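Local structure of Lin1944 protein (Listeria innocua, 3D7L) at residues I9-T14 with A18-L23; K25-I30 with S189-Q194; G37-D42 with E54-V59; T44-I49 with Q93-L98; N153-N158 with A180-A185. The protein is of unknown function but, as a member of the short-chain dehydrogenase/reductase family, is probably an oxidoreductase. All blocks are in the same frame, centred on the assembly; numbering follows the deposited sequence.

Contact 1 (I9-T14 with A18-L23); sequences IGASGT and AVKERL
Lys-20 lays the middle of its aliphatic chain beside the methyl group of Ala-11, where the turn after strand 5-9 passes the second turn of helix 14-23. Its CB starts 4.8 Å from Ala-11 CB, and CG, lying trans to the backbone nitrogen (chi1 -168°), stays about as far from that methyl at 4.9 Å. CD makes the closest approach, 4.4 Å from Ala-11 CB, a loose apolar contact. These near-constant distances show an extended chain passing alongside the loop. CE already draws back, to 5.2 Å from Ala-11 CB, and the turn at chi4 (-69°) takes NZ to 6.7 Å from Ala-11 CB, into a salt bridge with Glu-24, four residues further along the chain. Backbone atoms supply the second link: Ala-18 N reaches Thr-14 O at 3.3 Å, a weak but fairly straight helical bond (162° at the hydrogen). Thr-14 O is shared with Ser-17 OG. The loop itself is drawn tight by a type I turn from Gly-10 to Gly-13, closed by Gly-13 N on Gly-10 O at 3.1 Å, and Gly-13 takes the N-cap position. A glycine-bearing turn leading from the first strand of a parallel sheet straight into a helix is the signature of the Rossmann fold; in short-chain dehydrogenases/reductases this is the loop where the dinucleotide cofactor binds, a role that is probable here too.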
# COMPACT_ATOMS: atom_id res chain seq x y z
N ILE D 9 16.49 12.77 -1.34
CA ILE D 9 15.51 13.31 -0.39
C ILE D 9 15.60 12.48 0.88
O ILE D 9 15.49 11.26 0.82
CB ILE D 9 14.05 13.30 -0.96
CG1 ILE D 9 14.00 14.15 -2.24
CG2 ILE D 9 13.03 13.90 0.04
CD1 ILE D 9 13.40 13.45 -3.44
N GLY D 10 15.82 13.15 2.02
CA GLY D 10 15.96 12.46 3.31
C GLY D 10 17.41 12.28 3.73
O GLY D 10 17.72 11.44 4.57
N ALA D 11 18.31 13.07 3.14
CA ALA D 11 19.76 12.89 3.28
C ALA D 11 20.29 13.01 4.72
O ALA D 11 21.30 12.39 5.04
CB ALA D 11 20.52 13.83 2.36
N SER D 12 19.60 13.78 5.56
CA SER D 12 20.03 13.98 6.95
C SER D 12 19.62 12.86 7.92
O SER D 12 20.11 12.81 9.04
CB SER D 12 19.52 15.33 7.47
OG SER D 12 18.11 15.26 7.65
N GLY D 13 18.73 11.96 7.47
CA GLY D 13 18.30 10.80 8.28
C GLY D 13 19.42 9.79 8.44
O GLY D 13 20.46 9.87 7.75
N THR D 14 19.23 8.83 9.34
CA THR D 14 20.25 7.80 9.57
C THR D 14 20.52 7.06 8.26
O THR D 14 21.66 7.03 7.78
CB THR D 14 19.79 6.76 10.61
OG1 THR D 14 19.37 7.43 11.81
CG2 THR D 14 20.93 5.80 10.94
N ALA D 18 23.83 7.55 5.33
CA ALA D 18 24.60 6.41 4.82
C ALA D 18 24.49 6.32 3.29
O ALA D 18 25.46 5.95 2.63
CB ALA D 18 24.15 5.11 5.45
N VAL D 19 23.33 6.65 2.75
CA VAL D 19 23.12 6.63 1.29
C VAL D 19 23.98 7.70 0.64
O VAL D 19 24.74 7.40 -0.28
CB VAL D 19 21.61 6.73 0.88
CG1 VAL D 19 21.44 6.85 -0.64
CG2 VAL D 19 20.83 5.48 1.39
N LYS D 20 23.89 8.92 1.15
CA LYS D 20 24.70 10.03 0.69
C LYS D 20 26.20 9.65 0.62
O LYS D 20 26.87 9.93 -0.37
CB LYS D 20 24.50 11.25 1.60
CG LYS D 20 25.08 12.59 1.08
CD LYS D 20 24.92 13.66 2.15
CE LYS D 20 25.60 14.98 1.77
NZ LYS D 20 27.09 14.85 1.76
N GLU D 21 26.69 9.01 1.67
CA GLU D 21 28.10 8.64 1.75
C GLU D 21 28.58 7.75 0.62
O GLU D 21 29.70 7.94 0.11
CB GLU D 21 28.41 8.02 3.09
CG GLU D 21 29.87 8.15 3.48
CD GLU D 21 30.13 7.97 4.97
OE1 GLU D 21 31.30 8.14 5.39
OE2 GLU D 21 29.17 7.66 5.72
N ARG D 22 27.78 6.76 0.25
CA ARG D 22 28.09 5.91 -0.90
C ARG D 22 27.99 6.68 -2.22
O ARG D 22 28.97 6.74 -2.96
CB ARG D 22 27.19 4.66 -0.96
CG ARG D 22 27.56 3.59 0.05
CD ARG D 22 27.18 2.18 -0.42
NE ARG D 22 28.13 1.69 -1.41
CZ ARG D 22 29.30 1.11 -1.13
NH1 ARG D 22 29.69 0.93 0.13
NH2 ARG D 22 30.08 0.71 -2.13
N LEU D 23 26.82 7.25 -2.50
CA LEU D 23 26.53 7.90 -3.79
C LEU D 23 27.40 9.13 -4.11
O LEU D 23 27.69 9.41 -5.28
CB LEU D 23 25.03 8.26 -3.89
CG LEU D 23 23.99 7.15 -3.60
CD1 LEU D 23 22.57 7.65 -3.86
CD2 LEU D 23 24.25 5.89 -4.40

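Contact 2 (K25-I30 with S189-Q194); sequences KKAEVI and SVFGAQ
Lys-26 bends its side chain over one face of the Phe-191 ring, and this pair carries nearly all of the contact. The first torsion of Lys-26 sets CG beside the backbone nitrogen (chi1 -42°), and from there the chain passes obliquely across the ring. CB is the tightest point, 3.4 Å from Phe-191 CZ, so the chain meets the rim of the ring first. An extended chi2 (-158°) carries CD over the ring, 4.1 Å from the Phe-191 centroid and only 16° off the normal, a CH-pi contact over the face; the bend at chi3 comes beyond it and turns CE and NZ. NZ remains near that normal but is 5.5 Å from the Phe-191 centroid, so any cation-pi attraction is weak at most. Its stronger partner is Glu-187, one turn back on the helix, in a salt bridge. Phe-191 likewise keeps its CG beside the backbone nitrogen. Ala-27 CB approaches at the ring edge, 4.3 Å from Phe-191 CZ. On the face opposite Lys-26, Val-190 CG1 lies 3.8 Å above the Phe-191 plane, so hydrocarbon covers both faces, each time offset toward the rim. The contact lies at the protein surface, where the last turn of helix 179-191 meets the connection from helix 14-23 into strand 28-33, with Ala-27 also resting on Ile-6 of the adjacent strand 5-9.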
# COMPACT_ATOMS: atom_id res chain seq x y z
N LYS D 25 30.57 9.41 -3.74
CA LYS D 25 31.85 8.99 -4.32
C LYS D 25 31.77 8.91 -5.84
O LYS D 25 32.80 8.97 -6.52
CB LYS D 25 32.22 7.59 -3.81
CG LYS D 25 32.05 7.33 -2.34
CD LYS D 25 33.27 7.72 -1.56
CE LYS D 25 33.63 6.61 -0.58
NZ LYS D 25 32.76 6.65 0.60
N LYS D 26 30.55 8.74 -6.35
CA LYS D 26 30.31 8.42 -7.76
C LYS D 26 29.49 9.46 -8.54
O LYS D 26 29.34 9.33 -9.75
CB LYS D 26 29.57 7.08 -7.89
CG LYS D 26 30.04 5.96 -6.96
CD LYS D 26 29.65 4.60 -7.51
CE LYS D 26 30.80 3.63 -7.34
NZ LYS D 26 30.41 2.31 -7.84
N ALA D 27 28.93 10.46 -7.83
CA ALA D 27 27.99 11.43 -8.43
C ALA D 27 27.92 12.74 -7.65
O ALA D 27 28.26 12.80 -6.46
CB ALA D 27 26.60 10.82 -8.50
N GLU D 28 27.43 13.78 -8.32
CA GLU D 28 26.96 14.98 -7.63
C GLU D 28 25.65 14.67 -6.90
O GLU D 28 24.68 14.26 -7.53
CB GLU D 28 26.72 16.12 -8.63
CG GLU D 28 26.21 17.45 -7.99
CD GLU D 28 25.95 18.57 -9.03
OE1 GLU D 28 25.87 18.26 -10.24
OE2 GLU D 28 25.82 19.76 -8.63
N VAL D 29 25.64 14.85 -5.58
CA VAL D 29 24.41 14.65 -4.81
C VAL D 29 23.85 16.00 -4.38
O VAL D 29 24.53 16.78 -3.70
CB VAL D 29 24.62 13.77 -3.55
CG1 VAL D 29 23.27 13.54 -2.78
CG2 VAL D 29 25.26 12.45 -3.90
N ILE D 30 22.62 16.28 -4.79
CA ILE D 30 21.86 17.42 -4.32
C ILE D 30 20.97 16.89 -3.20
O ILE D 30 20.22 15.95 -3.40
CB ILE D 30 20.95 17.93 -5.45
CG1 ILE D 30 21.77 18.24 -6.71
CG2 ILE D 30 20.11 19.15 -4.95
CD1 ILE D 30 20.92 18.69 -7.86
N SER D 189 20.43 0.17 -7.10
CA SER D 189 19.31 0.76 -7.84
C SER D 189 19.75 1.91 -8.76
O SER D 189 19.35 1.93 -9.91
CB SER D 189 18.19 1.22 -6.91
OG SER D 189 17.13 1.70 -7.68
N VAL D 190 20.58 2.83 -8.28
CA VAL D 190 20.98 3.97 -9.09
C VAL D 190 21.92 3.59 -10.25
O VAL D 190 21.76 4.07 -11.38
CB VAL D 190 21.60 5.10 -8.21
CG1 VAL D 190 22.24 6.25 -9.07
CG2 VAL D 190 20.57 5.65 -7.24
N PHE D 191 22.90 2.74 -9.97
CA PHE D 191 23.99 2.52 -10.91
C PHE D 191 23.86 1.24 -11.71
O PHE D 191 24.49 1.09 -12.76
CB PHE D 191 25.33 2.57 -10.18
CG PHE D 191 25.73 3.96 -9.79
CD1 PHE D 191 26.29 4.83 -10.73
CD2 PHE D 191 25.55 4.40 -8.49
CE1 PHE D 191 26.64 6.14 -10.37
CE2 PHE D 191 25.92 5.70 -8.12
CZ PHE D 191 26.46 6.57 -9.07
N GLY D 192 23.05 0.30 -11.20
CA GLY D 192 22.66 -0.90 -11.94
C GLY D 192 21.62 -0.58 -13.01
O GLY D 192 21.39 0.59 -13.33
N ALA D 193 20.99 -1.61 -13.57
CA ALA D 193 20.12 -1.42 -14.73
C ALA D 193 18.80 -2.16 -14.61
O ALA D 193 18.09 -2.34 -15.63
CB ALA D 193 20.84 -1.82 -16.02
N GLN D 194 18.48 -2.59 -13.40
CA GLN D 194 17.24 -3.33 -13.14
C GLN D 194 16.08 -2.39 -12.83
O GLN D 194 16.30 -1.23 -12.46
CB GLN D 194 17.43 -4.34 -12.00
CG GLN D 194 18.67 -5.24 -12.21
CD GLN D 194 18.96 -6.19 -11.05
OE1 GLN D 194 18.40 -6.06 -9.95
NE2 GLN D 194 19.83 -7.17 -11.29

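Contact 3 (G37-D42 with E54-V59); sequences GDVTVD and EQVGKV
Val-39 gives up the most surface here, and its two methyl groups divide the work between Gln-55 and Val-56. Its CG1, trans to the backbone nitrogen (chi1 -170°), faces the side chain of Gln-55, while CG2 turns to Val-56. The apolar half is conventional: Val-39 CG2 and Val-56 CG2 lie 3.9 Å apart, with the two valines crossing at an angle. The other half is less regular. Gln-55, extended beyond CG, slides past Val-39 in the opposite direction, so that CB stands 4.0 Å and CD 3.9 Å from Val-39 CG1. The modelled NE2 comes to 3.0 Å from Val-39 CG1, too short for comfortable carbon-nitrogen packing, and the exact placement of this exposed amide is therefore doubtful. No hydrogen bond crosses between the segments, so what joins them is methyl packing and the flank of the glutamine chain. Val-39 continues its apolar surroundings with Met-52, one turn back on the helix, and Val-56 reaches inward to Leu-7 of strand 5-9. Right after Val-56 the helix ends at Gly-57, whose positive phi (69°) turns the chain toward strand 59-64. Helix 46-56 carries the chain from the short edge strand 39-40 past strands 28-33 and 5-9 to strand 59-64, and the contact packs its end on the strand that precedes it, in the long crossover that joins the two halves of the Rossmann fold.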
# COMPACT_ATOMS: atom_id res chain seq x y z
N GLY D 37 19.04 20.69 3.74
CA GLY D 37 19.37 20.36 2.36
C GLY D 37 19.66 21.51 1.40
O GLY D 37 19.27 22.65 1.64
N ASP D 38 20.35 21.20 0.30
CA ASP D 38 20.50 22.13 -0.84
C ASP D 38 19.14 22.67 -1.31
O ASP D 38 19.03 23.81 -1.73
CB ASP D 38 21.18 21.42 -2.03
CG ASP D 38 22.59 20.91 -1.69
OD1 ASP D 38 23.37 21.68 -1.09
OD2 ASP D 38 22.90 19.74 -2.03
N VAL D 39 18.10 21.85 -1.27
CA VAL D 39 16.76 22.31 -1.60
C VAL D 39 15.89 21.74 -0.51
O VAL D 39 16.23 20.69 0.06
CB VAL D 39 16.32 21.86 -3.03
CG1 VAL D 39 15.05 22.55 -3.46
CG2 VAL D 39 17.39 22.24 -4.08
N THR D 40 14.80 22.41 -0.16
CA THR D 40 13.89 21.85 0.85
C THR D 40 12.55 21.45 0.23
O THR D 40 12.20 21.92 -0.85
CB THR D 40 13.68 22.75 2.09
OG1 THR D 40 13.13 24.02 1.71
CG2 THR D 40 15.01 22.97 2.84
N VAL D 41 11.84 20.58 0.93
CA VAL D 41 10.58 20.00 0.44
C VAL D 41 9.75 19.49 1.63
O VAL D 41 10.29 18.90 2.56
CB VAL D 41 10.82 18.90 -0.67
CG1 VAL D 41 11.56 17.67 -0.13
CG2 VAL D 41 9.49 18.49 -1.37
N ASP D 42 8.46 19.82 1.62
CA ASP D 42 7.47 19.15 2.46
C ASP D 42 6.76 18.16 1.54
O ASP D 42 5.94 18.58 0.69
CB ASP D 42 6.46 20.15 3.05
CG ASP D 42 5.40 19.47 3.91
OD1 ASP D 42 5.32 18.22 3.89
OD2 ASP D 42 4.64 20.19 4.59
N GLU D 54 11.13 22.28 -9.72
CA GLU D 54 11.47 23.48 -10.52
C GLU D 54 12.84 24.01 -10.12
O GLU D 54 13.67 24.32 -10.99
CB GLU D 54 10.46 24.62 -10.31
CG GLU D 54 9.02 24.34 -10.72
CD GLU D 54 8.05 25.45 -10.24
OE1 GLU D 54 6.89 25.13 -9.83
OE2 GLU D 54 8.45 26.64 -10.26
N GLN D 55 13.08 24.11 -8.81
CA GLN D 55 14.38 24.52 -8.31
C GLN D 55 15.50 23.60 -8.82
O GLN D 55 16.50 24.09 -9.33
CB GLN D 55 14.38 24.62 -6.77
CG GLN D 55 13.76 25.93 -6.22
CD GLN D 55 13.63 25.99 -4.67
OE1 GLN D 55 13.84 27.05 -4.06
NE2 GLN D 55 13.25 24.87 -4.05
N VAL D 56 15.30 22.28 -8.70
CA VAL D 56 16.34 21.29 -9.00
C VAL D 56 16.71 21.15 -10.48
O VAL D 56 17.87 20.89 -10.79
CB VAL D 56 15.96 19.89 -8.43
CG1 VAL D 56 16.95 18.85 -8.88
CG2 VAL D 56 15.93 19.93 -6.92
N GLY D 57 15.75 21.30 -11.39
CA GLY D 57 15.97 21.01 -12.82
C GLY D 57 16.15 19.52 -13.12
O GLY D 57 15.69 18.65 -12.36
N LYS D 58 16.83 19.21 -14.22
CA LYS D 58 17.00 17.82 -14.66
C LYS D 58 18.05 17.07 -13.85
O LYS D 58 19.15 17.60 -13.62
CB LYS D 58 17.35 17.74 -16.16
CG LYS D 58 16.14 17.91 -17.10
CD LYS D 58 15.41 16.58 -17.25
CE LYS D 58 14.37 16.60 -18.37
NZ LYS D 58 13.78 15.24 -18.63
N VAL D 59 17.70 15.86 -13.40
CA VAL D 59 18.65 14.94 -12.77
C VAL D 59 18.65 13.53 -13.38
O VAL D 59 17.81 13.19 -14.23
CB VAL D 59 18.49 14.88 -11.22
CG1 VAL D 59 18.83 16.22 -10.62
CG2 VAL D 59 17.09 14.43 -10.81

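Contact 4 (T44-I49 with Q93-L98); sequences TNIDSI and QINLVL
Ile-49 packs against Leu-96 and Asn-95 with different branches, and this apolar packing makes up most of the contact. Its CG1 lies 3.9 Å from Leu-96 CD2, and Ile-49 CG2 is 4.0 Å from the same Leu-96 methyl, so this one methyl sits against the fork of the isoleucine. The terminal CD1 leads the other way, to Asn-95 CB at 3.9 Å. The first torsion of Ile-49 (chi1 -68°) presents CG1 and CG2 together to the leucine methyl, and chi2 (154°) swings CD1 on to Asn-95. Both partner side chains cross Ile-49 at roughly a right angle. In the Rossmann fold, helices 46-56 and 79-100 cover the same face of the parallel sheet as helix 126-142, and the contact fixes two of them side by side; Leu-96 O further accepts a hydrogen bond from Tyr-53 OH.

Polar groups come in at the margin without a bond across the contact. Asn-95 ND2 lies 4.1 Å from Ile-46 CG1, a van der Waals neighbour. The hydrogen bonding is internal to segment 44-49: Asn-45, at the N-cap, receives Ser-48 N on OD1 at 2.9 Å, nearly straight (162°) and in the carbonyl plane, closing off the start of the helix that presents Ile-46 and Ile-49.

Packing also comes from the second subunit. Its Pro-79 rests on both Ile-46 and Asn-95, while Ile-94 and Leu-98 meet Asn-82 and Thr-78 of that subunit.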
# COMPACT_ATOMS: atom_id res chain seq x y z
N THR D 44 4.51 16.09 2.12
CA THR D 44 3.04 16.02 2.34
C THR D 44 2.28 17.10 1.56
O THR D 44 1.04 17.09 1.51
CB THR D 44 2.61 16.10 3.81
OG1 THR D 44 2.70 17.45 4.26
CG2 THR D 44 3.46 15.19 4.71
N ASN D 45 3.03 18.02 0.94
CA ASN D 45 2.43 19.12 0.23
C ASN D 45 2.83 19.10 -1.26
O ASN D 45 4.01 19.24 -1.59
CB ASN D 45 2.82 20.42 0.95
CG ASN D 45 2.21 21.65 0.34
OD1 ASN D 45 2.56 22.05 -0.79
ND2 ASN D 45 1.33 22.30 1.09
N ILE D 46 1.84 18.88 -2.12
CA ILE D 46 1.99 18.81 -3.59
C ILE D 46 2.71 20.02 -4.21
O ILE D 46 3.68 19.85 -4.96
CB ILE D 46 0.60 18.63 -4.25
CG1 ILE D 46 -0.01 17.27 -3.88
CG2 ILE D 46 0.66 18.75 -5.77
CD1 ILE D 46 -1.54 17.26 -3.90
N ASP D 47 2.26 21.24 -3.90
CA ASP D 47 2.92 22.43 -4.47
C ASP D 47 4.37 22.54 -4.04
O ASP D 47 5.21 22.92 -4.84
CB ASP D 47 2.16 23.71 -4.16
CG ASP D 47 0.80 23.74 -4.82
OD1 ASP D 47 0.70 24.26 -5.95
OD2 ASP D 47 -0.15 23.19 -4.22
N SER D 48 4.66 22.18 -2.80
CA SER D 48 6.02 22.13 -2.29
C SER D 48 6.91 21.14 -3.08
O SER D 48 8.06 21.44 -3.40
CB SER D 48 5.99 21.75 -0.80
OG SER D 48 7.28 21.51 -0.29
N ILE D 49 6.39 19.96 -3.40
CA ILE D 49 7.16 19.03 -4.23
C ILE D 49 7.43 19.64 -5.61
O ILE D 49 8.55 19.57 -6.14
CB ILE D 49 6.47 17.64 -4.38
CG1 ILE D 49 6.46 16.89 -3.04
CG2 ILE D 49 7.16 16.81 -5.44
CD1 ILE D 49 5.35 15.91 -2.93
N GLN D 93 5.98 9.71 -0.81
CA GLN D 93 6.96 9.06 -1.70
C GLN D 93 6.38 8.81 -3.10
O GLN D 93 7.09 8.96 -4.11
CB GLN D 93 7.47 7.75 -1.11
CG GLN D 93 8.33 7.87 0.11
CD GLN D 93 9.14 6.59 0.33
OE1 GLN D 93 10.31 6.51 -0.07
NE2 GLN D 93 8.52 5.57 0.94
N ILE D 94 5.11 8.46 -3.18
CA ILE D 94 4.50 8.20 -4.48
C ILE D 94 4.38 9.48 -5.30
O ILE D 94 4.70 9.49 -6.51
CB ILE D 94 3.20 7.35 -4.36
CG1 ILE D 94 3.60 5.89 -4.02
CG2 ILE D 94 2.39 7.39 -5.66
CD1 ILE D 94 2.51 4.99 -3.54
N ASN D 95 3.99 10.56 -4.63
CA ASN D 95 3.91 11.88 -5.25
C ASN D 95 5.25 12.36 -5.76
O ASN D 95 5.31 13.00 -6.82
CB ASN D 95 3.22 12.90 -4.33
CG ASN D 95 1.70 12.66 -4.24
OD1 ASN D 95 1.17 11.87 -5.00
ND2 ASN D 95 1.03 13.32 -3.31
N LEU D 96 6.34 12.01 -5.08
CA LEU D 96 7.66 12.35 -5.64
C LEU D 96 7.86 11.70 -7.01
O LEU D 96 8.56 12.24 -7.86
CB LEU D 96 8.81 11.96 -4.72
CG LEU D 96 8.92 12.58 -3.33
CD1 LEU D 96 10.01 11.81 -2.61
CD2 LEU D 96 9.20 14.11 -3.33
N VAL D 97 7.26 10.52 -7.21
CA VAL D 97 7.30 9.85 -8.51
C VAL D 97 6.31 10.51 -9.48
O VAL D 97 6.69 10.89 -10.59
CB VAL D 97 7.02 8.33 -8.38
CG1 VAL D 97 6.83 7.71 -9.74
CG2 VAL D 97 8.13 7.64 -7.59
N LEU D 98 5.06 10.67 -9.05
CA LEU D 98 4.06 11.26 -9.96
C LEU D 98 4.46 12.66 -10.44
O LEU D 98 4.12 13.04 -11.56
CB LEU D 98 2.66 11.30 -9.33
CG LEU D 98 2.12 9.95 -8.83
CD1 LEU D 98 0.76 10.13 -8.26
CD2 LEU D 98 2.10 8.88 -9.93

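Contact 5 (N153-N158 with A180-A185); sequences NTVSPN and AKVARA
Val-155 puts its CG1 methyl against two residues of the helix at once, 3.7 Å from Val-182 CG1 and 3.8 Å from Ala-185 CB. That methyl lies trans to the backbone nitrogen (chi1 174°), which lets it settle between two helix positions three residues apart, on the same side of the helix. The second methyl, CG2, extends over the backbone of Ala-185, 3.9 Å from both Ala-185 C and Ala-185 O. Val-182 is the other shared partner. Its CG1 also meets Pro-157 CB at 3.8 Å, and its CG2 stands 3.9 Å from the same Pro-157 CB, with the proline ring crossing the valine at about a right angle. Because Val-155 and Pro-157 are two residues apart along the strand, they point to the same face of the sheet. The helix runs almost antiparallel to the strand, 166° between their directions, with axes 8.8 Å apart at closest approach, as expected where a crossover helix returns over a parallel sheet: helix 179-191 links strand 151-157 with its neighbour 198-201 in the Rossmann fold. The side chains that meet are all hydrocarbon and largely buried, and no hydrogen bond crosses between the segments. Val-201 of strand 198-201 adds to Val-182 and Ala-185, and Leu-15 of helix 14-23 to Pro-157 and Val-182. On the sheet's other face Ser-156 OG is hydrogen-bonded to Tyr-202 OH.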
# COMPACT_ATOMS: atom_id res chain seq x y z
N ASN D 153 12.94 1.24 -8.61
CA ASN D 153 13.07 0.12 -7.67
C ASN D 153 12.77 0.57 -6.24
O ASN D 153 12.71 1.76 -5.97
CB ASN D 153 14.49 -0.47 -7.69
CG ASN D 153 14.90 -0.96 -9.06
OD1 ASN D 153 14.31 -1.89 -9.60
ND2 ASN D 153 15.96 -0.35 -9.62
N THR D 154 12.61 -0.37 -5.32
CA THR D 154 12.49 -0.02 -3.91
C THR D 154 13.56 -0.74 -3.11
O THR D 154 14.04 -1.82 -3.50
CB THR D 154 11.09 -0.34 -3.32
OG1 THR D 154 10.75 -1.70 -3.53
CG2 THR D 154 10.03 0.54 -3.95
N VAL D 155 13.95 -0.13 -2.00
CA VAL D 155 14.88 -0.75 -1.06
C VAL D 155 14.12 -0.96 0.25
O VAL D 155 13.47 -0.03 0.75
CB VAL D 155 16.16 0.07 -0.89
CG1 VAL D 155 17.07 -0.52 0.24
CG2 VAL D 155 16.92 0.15 -2.24
N SER D 156 14.16 -2.18 0.77
CA SER D 156 13.42 -2.54 1.99
C SER D 156 14.39 -2.96 3.09
O SER D 156 14.92 -4.07 3.08
CB SER D 156 12.41 -3.64 1.74
OG SER D 156 11.65 -3.88 2.92
N PRO D 157 14.67 -2.04 4.02
CA PRO D 157 15.61 -2.40 5.06
C PRO D 157 14.98 -3.04 6.28
O PRO D 157 13.81 -2.80 6.61
CB PRO D 157 16.21 -1.03 5.47
CG PRO D 157 15.38 0.02 4.72
CD PRO D 157 14.21 -0.65 4.14
N ASN D 158 15.80 -3.84 6.96
CA ASN D 158 15.53 -4.28 8.32
C ASN D 158 15.84 -3.11 9.24
O ASN D 158 16.35 -2.06 8.80
CB ASN D 158 16.44 -5.47 8.63
CG ASN D 158 15.94 -6.34 9.77
OD1 ASN D 158 15.14 -5.90 10.60
ND2 ASN D 158 16.42 -7.60 9.80
N ALA D 180 25.29 1.10 6.28
CA ALA D 180 26.21 0.92 5.15
C ALA D 180 25.82 -0.21 4.18
O ALA D 180 26.05 -0.10 2.97
CB ALA D 180 27.65 0.70 5.64
N LYS D 181 25.26 -1.31 4.71
CA LYS D 181 24.86 -2.43 3.86
C LYS D 181 23.60 -2.09 3.07
O LYS D 181 23.50 -2.37 1.88
CB LYS D 181 24.68 -3.70 4.69
CG LYS D 181 24.36 -4.95 3.90
CD LYS D 181 24.06 -6.09 4.85
CE LYS D 181 23.78 -7.37 4.10
NZ LYS D 181 23.56 -8.49 5.04
N VAL D 182 22.63 -1.47 3.73
CA VAL D 182 21.44 -1.03 3.04
C VAL D 182 21.80 -0.02 1.93
O VAL D 182 21.19 -0.02 0.87
CB VAL D 182 20.40 -0.42 4.02
CG1 VAL D 182 19.11 -0.04 3.28
CG2 VAL D 182 20.08 -1.42 5.14
N ALA D 183 22.81 0.82 2.18
CA ALA D 183 23.18 1.90 1.22
C ALA D 183 23.66 1.32 -0.12
O ALA D 183 23.49 1.95 -1.17
CB ALA D 183 24.21 2.83 1.84
N ARG D 184 24.25 0.12 -0.06
CA ARG D 184 24.69 -0.62 -1.25
C ARG D 184 23.54 -0.95 -2.21
O ARG D 184 23.71 -0.87 -3.42
CB ARG D 184 25.40 -1.92 -0.84
CG ARG D 184 26.81 -1.75 -0.31
CD ARG D 184 27.42 -3.13 0.07
NE ARG D 184 28.68 -2.97 0.79
CZ ARG D 184 29.88 -2.83 0.22
NH1 ARG D 184 30.03 -2.83 -1.10
NH2 ARG D 184 30.96 -2.69 0.99
N ALA D 185 22.38 -1.29 -1.66
CA ALA D 185 21.14 -1.55 -2.41
C ALA D 185 20.64 -0.32 -3.18
O ALA D 185 20.15 -0.44 -4.33
CB ALA D 185 20.05 -2.07 -1.46

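Overall arrangement
All five contacts belong to one Rossmann-type sheet and its helices, but they differ in depth. Contact 5 is buried and purely aliphatic in its side chains; contact 2, on the same helix 179-191, lies at the surface and uses an aromatic ring and a lysine chain. Contacts 3 and 4 share helix 46-56, touching through Val-41 and Ile-49 and through Asp-42 N and Ser-48 OG, and both are partly buried; contact 4 alone reaches the second subunit. Contact 1 mixes a loose apolar touch with a backbone bond at the glycine-bearing turn, and its helix meets contact 5 through Ala-183. The centres of contacts 3 and 5 are about 23 Å apart, on opposite sides of the chain's centre.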